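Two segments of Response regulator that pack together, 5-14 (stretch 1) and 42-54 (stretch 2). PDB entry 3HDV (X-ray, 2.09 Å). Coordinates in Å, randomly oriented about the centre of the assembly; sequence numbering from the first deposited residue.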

# COMPACT_ATOMS: atom_id res chain seq x y z
N ALA B 5 -16.94 -21.02 -7.54
CA ALA B 5 -16.85 -19.58 -7.17
C ALA B 5 -16.24 -18.73 -8.30
O ALA B 5 -15.31 -19.15 -9.00
CB ALA B 5 -16.05 -19.40 -5.87
N ALA B 6 -16.79 -17.52 -8.48
CA ALA B 6 -16.18 -16.54 -9.38
C ALA B 6 -14.83 -16.20 -8.78
O ALA B 6 -14.60 -16.40 -7.59
CB ALA B 6 -17.06 -15.28 -9.49
N ARG B 7 -13.89 -15.75 -9.59
CA ARG B 7 -12.58 -15.39 -9.03
C ARG B 7 -12.77 -14.29 -7.91
O ARG B 7 -13.56 -13.39 -8.08
CB ARG B 7 -11.62 -14.94 -10.13
CG ARG B 7 -10.17 -14.74 -9.63
CD ARG B 7 -9.14 -14.62 -10.77
NE ARG B 7 -9.24 -13.33 -11.45
CZ ARG B 7 -9.42 -13.17 -12.76
NH1 ARG B 7 -9.50 -14.25 -13.56
NH2 ARG B 7 -9.49 -11.95 -13.29
N PRO B 8 -12.09 -14.44 -6.76
CA PRO B 8 -12.28 -13.44 -5.68
C PRO B 8 -11.87 -12.02 -6.13
O PRO B 8 -10.90 -11.87 -6.86
CB PRO B 8 -11.33 -13.94 -4.55
CG PRO B 8 -11.06 -15.38 -4.87
CD PRO B 8 -11.13 -15.50 -6.38
N LEU B 9 -12.66 -11.03 -5.72
CA LEU B 9 -12.32 -9.61 -5.83
C LEU B 9 -12.57 -8.87 -4.48
O LEU B 9 -13.68 -8.95 -3.92
CB LEU B 9 -13.12 -8.98 -6.97
CG LEU B 9 -12.95 -7.49 -7.28
CD1 LEU B 9 -11.46 -7.28 -7.68
CD2 LEU B 9 -13.91 -7.14 -8.42
N VAL B 10 -11.55 -8.14 -3.98
CA VAL B 10 -11.63 -7.37 -2.71
C VAL B 10 -11.76 -5.90 -3.05
O VAL B 10 -11.02 -5.44 -3.87
CB VAL B 10 -10.37 -7.63 -1.77
CG1 VAL B 10 -10.44 -6.83 -0.44
CG2 VAL B 10 -10.29 -9.15 -1.42
N LEU B 11 -12.72 -5.19 -2.46
CA LEU B 11 -12.78 -3.73 -2.62
C LEU B 11 -12.09 -3.07 -1.41
O LEU B 11 -12.51 -3.25 -0.28
CB LEU B 11 -14.21 -3.26 -2.62
CG LEU B 11 -14.48 -1.74 -2.64
CD1 LEU B 11 -14.03 -1.11 -3.96
CD2 LEU B 11 -16.02 -1.54 -2.42
N VAL B 12 -11.08 -2.27 -1.66
CA VAL B 12 -10.40 -1.56 -0.56
C VAL B 12 -10.86 -0.11 -0.54
O VAL B 12 -10.63 0.62 -1.49
CB VAL B 12 -8.88 -1.59 -0.77
CG1 VAL B 12 -8.16 -0.73 0.33
CG2 VAL B 12 -8.35 -3.06 -0.75
N VAL B 13 -11.45 0.33 0.56
CA VAL B 13 -11.98 1.68 0.62
C VAL B 13 -11.13 2.51 1.60
O VAL B 13 -11.05 2.17 2.78
CB VAL B 13 -13.45 1.66 1.11
CG1 VAL B 13 -14.08 3.07 1.19
CG2 VAL B 13 -14.27 0.64 0.28
N ASP B 14 -10.55 3.60 1.11
CA ASP B 14 -9.77 4.51 1.94
C ASP B 14 -9.60 5.82 1.22
O ASP B 14 -9.33 5.85 0.00
CB ASP B 14 -8.40 3.85 2.19
CG ASP B 14 -7.59 4.55 3.26
OD1 ASP B 14 -7.96 5.67 3.70
OD2 ASP B 14 -6.58 3.94 3.64
N GLU B 42 -17.81 6.34 -3.86
CA GLU B 42 -17.17 5.46 -4.80
C GLU B 42 -17.32 4.00 -4.39
O GLU B 42 -17.48 3.12 -5.26
CB GLU B 42 -15.71 5.80 -4.99
CG GLU B 42 -15.29 5.98 -6.41
CD GLU B 42 -13.83 5.61 -6.65
OE1 GLU B 42 -12.99 6.01 -5.85
OE2 GLU B 42 -13.55 4.87 -7.64
N ALA B 43 -17.31 3.72 -3.08
CA ALA B 43 -17.53 2.34 -2.61
C ALA B 43 -18.91 1.84 -3.07
O ALA B 43 -19.01 0.71 -3.54
CB ALA B 43 -17.45 2.21 -1.06
N ARG B 44 -19.96 2.64 -2.88
CA ARG B 44 -21.34 2.22 -3.24
C ARG B 44 -21.45 2.01 -4.79
O ARG B 44 -22.03 1.02 -5.25
CB ARG B 44 -22.37 3.23 -2.71
CG ARG B 44 -22.68 3.08 -1.23
CD ARG B 44 -23.81 4.03 -0.80
NE ARG B 44 -23.33 5.39 -0.86
CZ ARG B 44 -22.95 6.08 0.21
NH1 ARG B 44 -23.00 5.54 1.43
NH2 ARG B 44 -22.48 7.30 0.05
N LEU B 45 -20.82 2.87 -5.57
CA LEU B 45 -20.71 2.65 -7.02
C LEU B 45 -20.10 1.31 -7.40
O LEU B 45 -20.69 0.56 -8.19
CB LEU B 45 -19.95 3.79 -7.68
CG LEU B 45 -20.71 5.12 -7.68
CD1 LEU B 45 -19.80 6.21 -8.22
CD2 LEU B 45 -22.01 4.99 -8.54
N TYR B 46 -18.90 1.02 -6.87
CA TYR B 46 -18.21 -0.21 -7.16
C TYR B 46 -19.12 -1.40 -6.84
O TYR B 46 -19.26 -2.34 -7.64
CB TYR B 46 -16.89 -0.31 -6.37
CG TYR B 46 -15.69 -0.34 -7.29
CD1 TYR B 46 -15.65 -1.28 -8.28
CD2 TYR B 46 -14.65 0.59 -7.20
CE1 TYR B 46 -14.59 -1.36 -9.17
CE2 TYR B 46 -13.54 0.51 -8.11
CZ TYR B 46 -13.54 -0.49 -9.07
OH TYR B 46 -12.56 -0.67 -10.04
N LEU B 47 -19.73 -1.35 -5.65
CA LEU B 47 -20.61 -2.43 -5.21
C LEU B 47 -21.79 -2.66 -6.17
O LEU B 47 -22.14 -3.80 -6.46
CB LEU B 47 -21.11 -2.19 -3.79
CG LEU B 47 -20.04 -2.28 -2.68
CD1 LEU B 47 -20.64 -1.85 -1.36
CD2 LEU B 47 -19.47 -3.66 -2.59
N HIS B 48 -22.37 -1.56 -6.63
CA HIS B 48 -23.51 -1.60 -7.54
C HIS B 48 -23.15 -2.19 -8.94
O HIS B 48 -23.84 -3.08 -9.44
CB HIS B 48 -24.15 -0.22 -7.63
CG HIS B 48 -25.48 -0.22 -8.32
ND1 HIS B 48 -25.60 -0.22 -9.69
CD2 HIS B 48 -26.74 -0.30 -7.83
CE1 HIS B 48 -26.88 -0.28 -10.02
NE2 HIS B 48 -27.59 -0.32 -8.91
N TYR B 49 -22.03 -1.75 -9.52
CA TYR B 49 -21.69 -2.05 -10.91
C TYR B 49 -20.72 -3.22 -11.07
O TYR B 49 -20.45 -3.64 -12.19
CB TYR B 49 -21.14 -0.80 -11.60
CG TYR B 49 -22.14 0.31 -11.69
CD1 TYR B 49 -23.18 0.29 -12.66
CD2 TYR B 49 -22.10 1.37 -10.81
CE1 TYR B 49 -24.13 1.31 -12.72
CE2 TYR B 49 -23.03 2.42 -10.89
CZ TYR B 49 -24.05 2.37 -11.86
OH TYR B 49 -25.00 3.38 -11.88
N GLN B 50 -20.16 -3.71 -9.98
CA GLN B 50 -19.22 -4.82 -10.04
C GLN B 50 -19.57 -5.88 -9.00
O GLN B 50 -19.06 -5.88 -7.86
CB GLN B 50 -17.78 -4.31 -9.93
CG GLN B 50 -16.72 -5.41 -9.83
CD GLN B 50 -16.69 -6.32 -11.06
OE1 GLN B 50 -17.56 -7.19 -11.24
NE2 GLN B 50 -15.70 -6.11 -11.93
N LYS B 51 -20.41 -6.83 -9.43
CA LYS B 51 -20.98 -7.88 -8.60
C LYS B 51 -19.98 -8.90 -8.13
O LYS B 51 -20.26 -9.66 -7.21
CB LYS B 51 -22.11 -8.62 -9.37
CG LYS B 51 -23.32 -7.75 -9.73
CD LYS B 51 -24.18 -7.47 -8.50
CE LYS B 51 -23.79 -6.17 -7.77
NZ LYS B 51 -24.81 -5.07 -7.99
N ARG B 52 -18.83 -8.94 -8.80
CA ARG B 52 -17.76 -9.84 -8.43
C ARG B 52 -17.12 -9.54 -7.04
O ARG B 52 -16.53 -10.43 -6.40
CB ARG B 52 -16.71 -9.82 -9.52
CG ARG B 52 -15.81 -11.04 -9.58
CD ARG B 52 -14.81 -10.96 -10.81
NE ARG B 52 -13.49 -11.34 -10.33
CZ ARG B 52 -12.36 -10.68 -10.54
NH1 ARG B 52 -12.32 -9.58 -11.31
NH2 ARG B 52 -11.24 -11.16 -9.98
N ILE B 53 -17.22 -8.29 -6.57
CA ILE B 53 -16.69 -7.96 -5.23
C ILE B 53 -17.30 -8.89 -4.17
O ILE B 53 -18.51 -8.91 -3.97
CB ILE B 53 -16.92 -6.47 -4.88
CG1 ILE B 53 -16.19 -5.58 -5.90
CG2 ILE B 53 -16.56 -6.19 -3.37
CD1 ILE B 53 -16.66 -4.13 -5.82
N GLY B 54 -16.47 -9.69 -3.50
CA GLY B 54 -17.01 -10.55 -2.43
C GLY B 54 -16.63 -10.13 -1.03
O GLY B 54 -17.10 -10.73 -0.03

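The contact between these two segments of the response regulator is a strand-on-helix packing of apolar side chains, closed at one end by backbone and arginine hydrogen bonds, and it illustrates how an alternating strand presents one face to a covering layer. Strand 9-13 runs nearly antiparallel to helix 42-49, at 167°, with the axes 9.5 Å apart at closest approach. Alternation does the sorting: L9, L11 and V13 direct their CA-to-CB bonds toward the second stretch, whereas V10 points away and V12 is out of reach.

L11 lies at the centre. Its CD1 is 3.7 Å from CD2 of Y46, its CD2 is 4.1 Å from CD2 of L47, and its CB is 3.8 Å from CG2 of I53, so one branched side chain meets both the helix and the segment after it. Farther along, the methyl of A43 meets the strand, its CB 3.8 Å from CG2 of V13. L9, heavily covered, sets CD2 3.7 Å from CG1 of I53 and 3.6 Å from CG of Q50, whose aliphatic portion suits this partly exposed margin.

Beyond the helix, a type I turn from Q50 to I53 brings the chain back alongside the strand. There the backbone takes over: G54 N donates to L9 O at 2.9 Å, and CA of I53 approaches the same oxygen at 3.4 Å.

R52 finishes the border. Its long side chain starts sideways but reaches the first stretch, where NE donates to R7 O at 3.0 Å in an in-plane approach, while CB of L9 lies over one guanidinium face. An arginine can thus satisfy a loop carbonyl and cover a leucine at once. The cost is proximity to like charge: R7 NE and R52 NH2, both donors, sit 3.3 Å apart without bonding, though R52 NH2 is hydrogen-bonded elsewhere in the structure.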